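Local coordinates for HTH-type transcriptional activator AmpR (Pseudomonas aeruginosa PAO1, PDB 5MMH), which activates transcription of the AmpC beta-lactamase gene as a homodimeric LysR-family regulator, this chain being the effector domain that recognises cell-wall-derived muropeptides, at residues A[25-28]-A[29-33]; A[100-103]-A[104-108]; A[141-144]-A[145-148]; A[153-157]-A[158-162]. All blocks are in the same frame, centred on the assembly; numbering follows the deposited sequence.

Contact 1 (A[25-28]-A[29-33]); sequences GWLL and PRLED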
loop_
_atom_site.group_PDB
_atom_site.type_symbol
_atom_site.label_atom_id
_atom_site.label_comp_id
_atom_site.label_asym_id
_atom_site.label_seq_id
_atom_site.Cartn_x
_atom_site.Cartn_y
_atom_site.Cartn_z
ATOM N N GLY A 25 3.602 9.735 -1.906
ATOM C CA GLY A 25 3.143 10.746 -2.846
ATOM C C GLY A 25 3.506 12.185 -2.494
ATOM O O GLY A 25 3.492 13.040 -3.390
ATOM N N TRP A 26 3.825 12.484 -1.219
ATOM C CA TRP A 26 3.936 13.887 -0.786
ATOM C C TRP A 26 5.035 14.170 0.233
ATOM O O TRP A 26 5.833 15.090 0.052
ATOM C CB TRP A 26 2.597 14.367 -0.206
ATOM C CG TRP A 26 2.476 15.874 -0.074
ATOM C CD1 TRP A 26 1.995 16.743 -1.017
ATOM C CD2 TRP A 26 2.843 16.679 1.060
ATOM N NE1 TRP A 26 2.038 18.037 -0.544
ATOM C CE2 TRP A 26 2.552 18.027 0.727
ATOM C CE3 TRP A 26 3.400 16.398 2.312
ATOM C CZ2 TRP A 26 2.796 19.080 1.602
ATOM C CZ3 TRP A 26 3.624 17.431 3.187
ATOM C CH2 TRP A 26 3.317 18.770 2.835
ATOM N N LEU A 27 5.093 13.407 1.320
ATOM C CA LEU A 27 6.035 13.751 2.379
ATOM C C LEU A 27 7.478 13.523 1.947
ATOM O O LEU A 27 8.347 14.378 2.182
ATOM C CB LEU A 27 5.727 12.940 3.633
ATOM C CG LEU A 27 6.537 13.306 4.864
ATOM C CD1 LEU A 27 6.244 14.763 5.303
ATOM C CD2 LEU A 27 6.240 12.331 5.988
ATOM N N LEU A 28 7.759 12.376 1.329
ATOM C CA LEU A 28 9.136 11.971 1.055
ATOM C C LEU A 28 9.798 12.890 0.035
ATOM O O LEU A 28 10.997 13.164 0.180
ATOM C CB LEU A 28 9.208 10.513 0.579
ATOM C CG LEU A 28 9.063 9.380 1.605
ATOM C CD1 LEU A 28 9.264 8.034 0.927
ATOM C CD2 LEU A 28 10.017 9.497 2.777
ATOM N N PRO A 29 9.091 13.356 -1.008
ATOM C CA PRO A 29 9.671 14.398 -1.881
ATOM C C PRO A 29 10.091 15.669 -1.158
ATOM O O PRO A 29 10.935 16.403 -1.685
ATOM C CB PRO A 29 8.543 14.699 -2.880
ATOM C CG PRO A 29 7.773 13.419 -2.966
ATOM C CD PRO A 29 7.844 12.799 -1.588
ATOM N N ARG A 30 9.528 15.967 0.014
ATOM C CA ARG A 30 9.848 17.197 0.730
ATOM C C ARG A 30 10.728 16.976 1.947
ATOM O O ARG A 30 11.225 17.956 2.507
ATOM C CB ARG A 30 8.562 17.912 1.160
ATOM C CG ARG A 30 7.704 18.334 -0.021
ATOM C CD ARG A 30 6.278 18.680 0.382
ATOM N NE ARG A 30 5.540 19.220 -0.768
ATOM C CZ ARG A 30 5.110 18.472 -1.789
ATOM N NH1 ARG A 30 5.333 17.151 -1.807
ATOM N NH2 ARG A 30 4.457 19.038 -2.791
ATOM N N LEU A 31 10.957 15.720 2.354
ATOM C CA LEU A 31 11.582 15.481 3.649
ATOM C C LEU A 31 13.045 15.881 3.648
ATOM O O LEU A 31 13.599 16.193 4.703
ATOM C CB LEU A 31 11.450 14.013 4.045
ATOM C CG LEU A 31 11.358 13.766 5.552
ATOM C CD1 LEU A 31 10.333 14.706 6.244
ATOM C CD2 LEU A 31 11.000 12.308 5.806
ATOM N N GLU A 32 13.689 15.859 2.485
ATOM C CA GLU A 32 15.057 16.345 2.396
ATOM C C GLU A 32 15.154 17.798 2.859
ATOM O O GLU A 32 16.116 18.170 3.537
ATOM C CB GLU A 32 15.553 16.170 0.966
ATOM C CG GLU A 32 17.049 16.065 0.832
ATOM C CD GLU A 32 17.467 15.390 -0.474
ATOM O OE1 GLU A 32 17.567 14.139 -0.495
ATOM O OE2 GLU A 32 17.684 16.105 -1.483
ATOM N N ASP A 33 14.137 18.618 2.552
ATOM C CA ASP A 33 14.110 20.001 3.042
ATOM C C ASP A 33 14.078 20.054 4.566
ATOM O O ASP A 33 14.762 20.882 5.175
ATOM C CB ASP A 33 12.905 20.758 2.463
ATOM C CG ASP A 33 12.827 22.209 2.942
ATOM O OD1 ASP A 33 13.582 23.032 2.397
ATOM O OD2 ASP A 33 12.005 22.545 3.840
HETATM O O HOH W 1 4.737 15.517 -3.931
HETATM O O HOH W 2 12.958 14.995 -0.469
#
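Between Trp-26 and Arg-30 the backbone of helix 20-37 leaves the regular alpha pattern: Pro-29 has no N-H to offer the preceding turn, and Arg-30 N bonds to Leu-27 O at 2.9 Å, an i to i+3 step. The Arg-30 side chain compensates. Its NH1 donates to Trp-26 O at 2.8 Å, in the carbonyl plane and on a lone pair, where a regular helix would place the N-H of residue 30. With the chain extended from CG to NE, the guanidinium is laid flat on the indole at 7° between planes, and Arg-30 CZ stands 3.6 Å from the centroid of the Trp-26 five-membered ring, a cation-pi stack. Farther back, Arg-30 CD makes a CH-pi contact over the Trp-26 six-membered ring, 3.7 Å from its centroid. A water accepting from Arg-30 NH1 at 2.7 Å also donates to Gly-25 O, so NH1 has two partners. Between the leucines the approach is looser: Leu-27 CD1 and Leu-31 CD1 are 4.2 Å apart. Within its beta-alpha-beta unit the helix sets Leu-27, Leu-28 and Leu-31 on Leu-45 of strand 42-48, while Trp-26 leans on Leu-203 and Met-206 of helix 194-215.

Contact 2 (A[100-103]-A[104-108]); sequences DLLQ and HTLLR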
loop_
_atom_site.group_PDB
_atom_site.type_symbol
_atom_site.label_atom_id
_atom_site.label_comp_id
_atom_site.label_asym_id
_atom_site.label_seq_id
_atom_site.Cartn_x
_atom_site.Cartn_y
_atom_site.Cartn_z
ATOM N N ASP A 100 -20.710 5.675 -18.345
ATOM C CA ASP A 100 -19.962 4.497 -18.782
ATOM C C ASP A 100 -19.254 3.769 -17.642
ATOM O O ASP A 100 -18.798 2.635 -17.835
ATOM C CB ASP A 100 -18.914 4.893 -19.828
ATOM C CG ASP A 100 -19.525 5.382 -21.127
ATOM O OD1 ASP A 100 -18.844 6.146 -21.843
ATOM O OD2 ASP A 100 -20.667 4.985 -21.446
ATOM N N LEU A 101 -19.119 4.396 -16.473
ATOM C CA LEU A 101 -18.296 3.810 -15.421
ATOM C C LEU A 101 -18.863 2.492 -14.914
ATOM O O LEU A 101 -18.103 1.650 -14.423
ATOM C CB LEU A 101 -18.150 4.785 -14.261
ATOM C CG LEU A 101 -17.160 5.915 -14.494
ATOM C CD1 LEU A 101 -17.379 6.953 -13.417
ATOM C CD2 LEU A 101 -15.741 5.382 -14.458
ATOM N N LEU A 102 -20.181 2.287 -15.011
ATOM C CA LEU A 102 -20.742 1.047 -14.481
ATOM C C LEU A 102 -20.439 -0.168 -15.356
ATOM O O LEU A 102 -20.789 -1.290 -14.970
ATOM C CB LEU A 102 -22.251 1.192 -14.262
ATOM C CG LEU A 102 -22.678 2.097 -13.092
ATOM C CD1 LEU A 102 -24.189 2.136 -12.971
ATOM C CD2 LEU A 102 -22.055 1.674 -11.759
ATOM N N GLN A 103 -19.784 0.025 -16.501
ATOM C CA GLN A 103 -19.270 -1.062 -17.327
ATOM C C GLN A 103 -17.907 -1.562 -16.871
ATOM O O GLN A 103 -17.339 -2.449 -17.522
ATOM C CB GLN A 103 -19.145 -0.617 -18.786
ATOM C CG GLN A 103 -20.441 -0.245 -19.463
ATOM C CD GLN A 103 -20.194 0.335 -20.834
ATOM O OE1 GLN A 103 -19.292 -0.111 -21.550
ATOM N NE2 GLN A 103 -20.977 1.347 -21.205
ATOM N N HIS A 104 -17.361 -0.998 -15.805
ATOM C CA HIS A 104 -16.036 -1.339 -15.330
ATOM C C HIS A 104 -16.116 -1.722 -13.862
ATOM O O HIS A 104 -17.033 -1.325 -13.140
ATOM C CB HIS A 104 -15.049 -0.170 -15.504
ATOM C CG HIS A 104 -14.718 0.146 -16.931
ATOM N ND1 HIS A 104 -15.526 0.927 -17.731
ATOM C CD2 HIS A 104 -13.667 -0.223 -17.703
ATOM C CE1 HIS A 104 -14.989 1.023 -18.934
ATOM N NE2 HIS A 104 -13.861 0.336 -18.943
ATOM N N THR A 105 -15.143 -2.509 -13.431
ATOM C CA THR A 105 -14.945 -2.716 -12.013
ATOM C C THR A 105 -14.621 -1.397 -11.349
ATOM O O THR A 105 -13.700 -0.690 -11.768
ATOM C CB THR A 105 -13.814 -3.694 -11.770
ATOM O OG1 THR A 105 -14.022 -4.835 -12.593
ATOM C CG2 THR A 105 -13.760 -4.076 -10.298
ATOM N N LEU A 106 -15.378 -1.077 -10.312
ATOM C CA LEU A 106 -15.178 0.141 -9.543
ATOM C C LEU A 106 -14.300 -0.221 -8.355
ATOM O O LEU A 106 -14.752 -0.903 -7.435
ATOM C CB LEU A 106 -16.517 0.722 -9.091
ATOM C CG LEU A 106 -17.505 1.047 -10.217
ATOM C CD1 LEU A 106 -18.707 1.811 -9.692
ATOM C CD2 LEU A 106 -16.809 1.812 -11.349
ATOM N N LEU A 107 -13.045 0.219 -8.377
ATOM C CA LEU A 107 -12.152 -0.014 -7.248
ATOM C C LEU A 107 -12.487 0.967 -6.133
ATOM O O LEU A 107 -12.680 2.158 -6.381
ATOM C CB LEU A 107 -10.703 0.156 -7.688
ATOM C CG LEU A 107 -10.293 -0.550 -8.984
ATOM C CD1 LEU A 107 -8.943 -0.047 -9.433
ATOM C CD2 LEU A 107 -10.279 -2.118 -8.812
ATOM N N ARG A 108 -12.564 0.478 -4.895
ATOM C CA ARG A 108 -12.957 1.375 -3.820
ATOM C C ARG A 108 -12.161 1.110 -2.553
ATOM O O ARG A 108 -11.488 0.088 -2.411
ATOM C CB ARG A 108 -14.457 1.273 -3.545
ATOM C CG ARG A 108 -14.932 -0.018 -2.951
ATOM C CD ARG A 108 -16.443 0.060 -2.876
ATOM N NE ARG A 108 -17.073 -1.039 -2.155
ATOM C CZ ARG A 108 -17.164 -1.123 -0.831
ATOM N NH1 ARG A 108 -16.642 -0.179 -0.047
ATOM N NH2 ARG A 108 -17.778 -2.165 -0.287
#
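Leu-102 and Leu-106 both hold CG anti to the carbonyl carbon (chi1 -71° and -58°), and these torsions bring Leu-102 CD2 to 3.9 Å from Leu-106 CD1, the two side chains meeting at a slant. The motif is a 3-10 turn that runs out into the strand 106-109 of the LysR effector domain. Its backbone evidence is a pair of consecutive i to i+3 bonds: Gln-103 N donates to Asp-100 O at 3.1 Å, and His-104 N donates to Leu-101 O, also at 3.1 Å. The second methyl of Leu-106, CD2, lies against the same Leu-101 O at 3.3 Å, so this carbonyl meets both the N-H that ends the turn and a leucine of the incoming strand. The His-104 ring packs back on the turn, with Gln-103 O over one face. Asp-100 turns its carboxylate the other way, OD1 accepting from His-96 N. The turn is also pressed onto helix 114-121, since Leu-101 touches Trp-115, Trp-118 and Phe-119; past it, Thr-105 and Leu-107 form backbone bonds with Val-152. At the imidazole edge Asp-100 O lies in the ring plane, yet 3.7 Å from His-104 ND1, a buried nitrogen for which the model offers no hydrogen-bond partner.

Contact 3 (A[141-144]-A[145-148]); sequences AMLE and AARQ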
loop_
_atom_site.group_PDB
_atom_site.type_symbol
_atom_site.label_atom_id
_atom_site.label_comp_id
_atom_site.label_asym_id
_atom_site.label_seq_id
_atom_site.Cartn_x
_atom_site.Cartn_y
_atom_site.Cartn_z
ATOM N N ALA A 141 -2.331 0.525 -3.329
ATOM C CA ALA A 141 -2.715 -0.757 -3.906
ATOM C C ALA A 141 -3.810 -0.564 -4.942
ATOM O O ALA A 141 -3.808 -1.233 -5.982
ATOM C CB ALA A 141 -3.173 -1.723 -2.810
ATOM N N MET A 142 -4.733 0.375 -4.681
ATOM C CA MET A 142 -5.819 0.674 -5.610
ATOM C C MET A 142 -5.304 1.260 -6.924
ATOM O O MET A 142 -5.845 0.953 -7.995
ATOM C CB MET A 142 -6.807 1.638 -4.956
ATOM C CG MET A 142 -7.951 2.046 -5.862
ATOM S SD MET A 142 -8.853 3.540 -5.347
ATOM C CE MET A 142 -9.506 3.056 -3.744
ATOM N N LEU A 143 -4.260 2.100 -6.870
ATOM C CA LEU A 143 -3.770 2.730 -8.097
ATOM C C LEU A 143 -2.921 1.773 -8.918
ATOM O O LEU A 143 -2.957 1.809 -10.154
ATOM C CB LEU A 143 -2.976 3.992 -7.771
ATOM C CG LEU A 143 -3.796 5.272 -7.966
ATOM C CD1 LEU A 143 -4.220 5.410 -9.419
ATOM C CD2 LEU A 143 -5.021 5.287 -7.055
ATOM N N GLU A 144 -2.134 0.931 -8.244
ATOM C CA GLU A 144 -1.441 -0.156 -8.923
ATOM C C GLU A 144 -2.428 -1.097 -9.619
ATOM O O GLU A 144 -2.200 -1.503 -10.764
ATOM C CB GLU A 144 -0.564 -0.914 -7.926
ATOM C CG GLU A 144 0.157 -2.113 -8.524
ATOM C CD GLU A 144 1.225 -1.730 -9.534
ATOM O OE1 GLU A 144 1.571 -2.582 -10.389
ATOM O OE2 GLU A 144 1.741 -0.590 -9.454
ATOM N N ALA A 145 -3.544 -1.438 -8.960
ATOM C CA ALA A 145 -4.562 -2.242 -9.636
ATOM C C ALA A 145 -5.123 -1.516 -10.846
ATOM O O ALA A 145 -5.359 -2.127 -11.894
ATOM C CB ALA A 145 -5.695 -2.601 -8.677
ATOM N N ALA A 146 -5.343 -0.205 -10.723
ATOM C CA ALA A 146 -5.865 0.563 -11.844
ATOM C C ALA A 146 -4.849 0.640 -12.969
ATOM O O ALA A 146 -5.210 0.534 -14.143
ATOM C CB ALA A 146 -6.254 1.968 -11.385
ATOM N N ARG A 147 -3.575 0.837 -12.631
ATOM C CA ARG A 147 -2.516 0.786 -13.635
ATOM C C ARG A 147 -2.607 -0.482 -14.483
ATOM O O ARG A 147 -2.529 -0.430 -15.718
ATOM C CB ARG A 147 -1.145 0.858 -12.954
ATOM C CG ARG A 147 0.024 1.091 -13.922
ATOM C CD ARG A 147 0.581 2.441 -13.730
ATOM N NE ARG A 147 1.534 2.492 -12.621
ATOM C CZ ARG A 147 2.273 3.550 -12.291
ATOM N NH1 ARG A 147 3.100 3.460 -11.271
ATOM N NH2 ARG A 147 2.132 4.696 -12.946
ATOM N N GLN A 148 -2.751 -1.636 -13.828
ATOM C CA GLN A 148 -2.791 -2.931 -14.495
ATOM C C GLN A 148 -4.133 -3.227 -15.159
ATOM O O GLN A 148 -4.369 -4.371 -15.559
ATOM C CB GLN A 148 -2.441 -4.039 -13.493
ATOM C CG GLN A 148 -0.943 -4.185 -13.247
ATOM C CD GLN A 148 -0.618 -5.067 -12.051
ATOM O OE1 GLN A 148 -1.171 -6.161 -11.894
ATOM N NE2 GLN A 148 0.299 -4.604 -11.210
#
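Glu-144 OE1 is held by two groups: Gln-148 NE2 of its own helix, one turn later, donates to it, and Arg-162 NE of the second subunit forms a salt bridge with it. The setting is the last turn of helix 139-147, at the dimer interface of the LysR effector domain. The modelled distance from Gln-148 NE2 to Glu-144 OE1, 2.5 Å, is very short and the N-H...O angle only 134°, so the exact length deserves caution. The amide reaches the anti side of the carboxylate oxygen, and the two planar groups are turned 71° against each other. A bend at chi2 of Glu-144 (68°), combined with the extended chain of Gln-148, lets the two side chains meet i to i+4. Val-24 of the second subunit packs on both. Arg-147 takes a lesser part: its NE stays 4.4 Å from Glu-144 OE2, beyond salt-bridge distance. Beneath these side chains the backbone is regular alpha helix up to Gln-148, whose N donates to Glu-144 O at 3.1 Å. Arg-147 N donates to Leu-143 O at 2.7 Å. Leu-143 and Ala-146 are apolar and both pack on Ala-153 of strand 153-156. Across the turn between them Leu-143 CD1 only just approaches Ala-146 CB, at 4.5 Å, whereas Ala-146 CB rests 3.5 Å from Leu-143 O.

Contact 4 (A[153-157]-A[158-162]); sequences ALAPA and AMFAR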
loop_
_atom_site.group_PDB
_atom_site.type_symbol
_atom_site.label_atom_id
_atom_site.label_comp_id
_atom_site.label_asym_id
_atom_site.label_seq_id
_atom_site.Cartn_x
_atom_site.Cartn_y
_atom_site.Cartn_z
ATOM N N ALA A 153 -10.196 3.624 -10.503
ATOM C CA ALA A 153 -9.903 4.083 -9.150
ATOM C C ALA A 153 -10.587 5.409 -8.822
ATOM O O ALA A 153 -10.869 6.231 -9.696
ATOM C CB ALA A 153 -8.398 4.238 -8.946
ATOM N N LEU A 154 -10.832 5.604 -7.529
ATOM C CA LEU A 154 -11.340 6.849 -6.964
ATOM C C LEU A 154 -10.443 7.184 -5.781
ATOM O O LEU A 154 -10.500 6.516 -4.739
ATOM C CB LEU A 154 -12.804 6.714 -6.543
ATOM C CG LEU A 154 -13.451 7.882 -5.793
ATOM C CD1 LEU A 154 -13.464 9.151 -6.647
ATOM C CD2 LEU A 154 -14.859 7.498 -5.361
ATOM N N ALA A 155 -9.624 8.216 -5.938
ATOM C CA ALA A 155 -8.497 8.449 -5.048
ATOM C C ALA A 155 -8.121 9.923 -5.138
ATOM O O ALA A 155 -8.614 10.640 -6.022
ATOM C CB ALA A 155 -7.307 7.550 -5.432
ATOM N N PRO A 156 -7.254 10.410 -4.240
ATOM C CA PRO A 156 -6.824 11.824 -4.305
ATOM C C PRO A 156 -5.807 12.040 -5.416
ATOM O O PRO A 156 -4.713 11.472 -5.387
ATOM C CB PRO A 156 -6.199 12.073 -2.923
ATOM C CG PRO A 156 -6.686 10.955 -2.047
ATOM C CD PRO A 156 -6.838 9.774 -2.975
ATOM N N ALA A 157 -6.168 12.875 -6.397
ATOM C CA ALA A 157 -5.256 13.175 -7.505
ATOM C C ALA A 157 -3.941 13.751 -7.004
ATOM O O ALA A 157 -2.872 13.453 -7.551
ATOM C CB ALA A 157 -5.897 14.169 -8.482
ATOM N N ALA A 158 -4.006 14.578 -5.961
ATOM C CA ALA A 158 -2.832 15.276 -5.461
ATOM C C ALA A 158 -1.820 14.339 -4.823
ATOM O O ALA A 158 -0.712 14.771 -4.508
ATOM C CB ALA A 158 -3.262 16.352 -4.465
ATOM N N MET A 159 -2.162 13.073 -4.635
ATOM C CA MET A 159 -1.201 12.102 -4.142
ATOM C C MET A 159 -0.565 11.279 -5.258
ATOM O O MET A 159 0.368 10.516 -4.992
ATOM C CB MET A 159 -1.884 11.192 -3.118
ATOM C CG MET A 159 -2.392 11.965 -1.886
ATOM S SD MET A 159 -1.039 12.503 -0.811
ATOM C CE MET A 159 -1.138 14.290 -0.905
ATOM N N PHE A 160 -1.017 11.435 -6.497
ATOM C CA PHE A 160 -0.485 10.669 -7.621
ATOM C C PHE A 160 -0.091 11.608 -8.746
ATOM O O PHE A 160 -0.320 11.343 -9.927
ATOM C CB PHE A 160 -1.491 9.615 -8.067
ATOM C CG PHE A 160 -1.790 8.622 -6.998
ATOM C CD1 PHE A 160 -0.944 7.541 -6.784
ATOM C CD2 PHE A 160 -2.874 8.796 -6.163
ATOM C CE1 PHE A 160 -1.198 6.651 -5.766
ATOM C CE2 PHE A 160 -3.137 7.898 -5.145
ATOM C CZ PHE A 160 -2.303 6.843 -4.939
ATOM N N ALA A 161 0.522 12.726 -8.359
ATOM C CA ALA A 161 0.875 13.785 -9.294
ATOM C C ALA A 161 1.961 13.331 -10.252
ATOM O O ALA A 161 1.886 13.583 -11.459
ATOM C CB ALA A 161 1.338 15.011 -8.515
ATOM N N ARG A 162 3.001 12.696 -9.717
ATOM C CA ARG A 162 4.063 12.132 -10.537
ATOM C C ARG A 162 3.494 11.258 -11.645
ATOM O O ARG A 162 3.757 11.474 -12.836
ATOM C CB ARG A 162 5.005 11.320 -9.654
ATOM C CG ARG A 162 6.268 12.038 -9.236
ATOM C CD ARG A 162 7.432 11.154 -9.520
ATOM N NE ARG A 162 8.599 11.433 -8.681
ATOM C CZ ARG A 162 9.725 10.722 -8.693
ATOM N NH1 ARG A 162 9.835 9.681 -9.503
ATOM N NH2 ARG A 162 10.718 11.059 -7.891
#
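Backbone hydrogen bonds between Pro-156 and Met-159 and between Ala-157 and Phe-160 define the motif, a 3-10 turn that carries strand 153-156 of the effector domain over to helix 161-165. Met-159 N donates to Pro-156 O at 3.1 Å, and Phe-160 N to Ala-157 O at 2.9 Å, with an N-H...O angle of 161°. Both are i to i+3 bonds. Phe-160 occupies the N-cap position of the helix that follows.

Two apolar contacts accompany these bonds. Pro-156 CB meets Met-159 CG at 3.9 Å; chi2 and chi3 then bend the Met-159 chain, whose end leads away from the strand and packs with Phe-79 and Thr-21. Ala-155 CB lies 4.2 Å from Phe-160 CE2, approaching the ring obliquely. Phe-160 also reaches Leu-140 and Leu-143 of helix 139-147, so its ring also packs against that helix.

One contact joins the aromatic ring to the polar backbone. With Phe-160 CG anti to the carbonyl carbon (chi1 -62°), the ring turns an edge to the peptide, and Phe-160 CD2 sits 3.3 Å from Pro-156 O, near the ring plane.

Overall arrangement
All four contacts are local, two within helices and two at 3-10 turns of the two-lobed effector domain. Contact 3 is buried, the others partly so. Contact 1 belongs to one lobe and the rest to the other, which it reaches where Trp-26 CB packs on Met-159 CE. Contacts 2 and 3 share a core around Leu-107 and Met-142, contacts 3 and 4 one around Leu-143, Ala-155 and Phe-160. Contact 2 is the most peripheral, its centre 21 Å from the chain centre against 8 Å for contact 4, and alone does not touch the second subunit. Charged side chains work in contacts 1 and 3; contacts 2 and 4 rely on 3-10 backbone bonds and apolar groups.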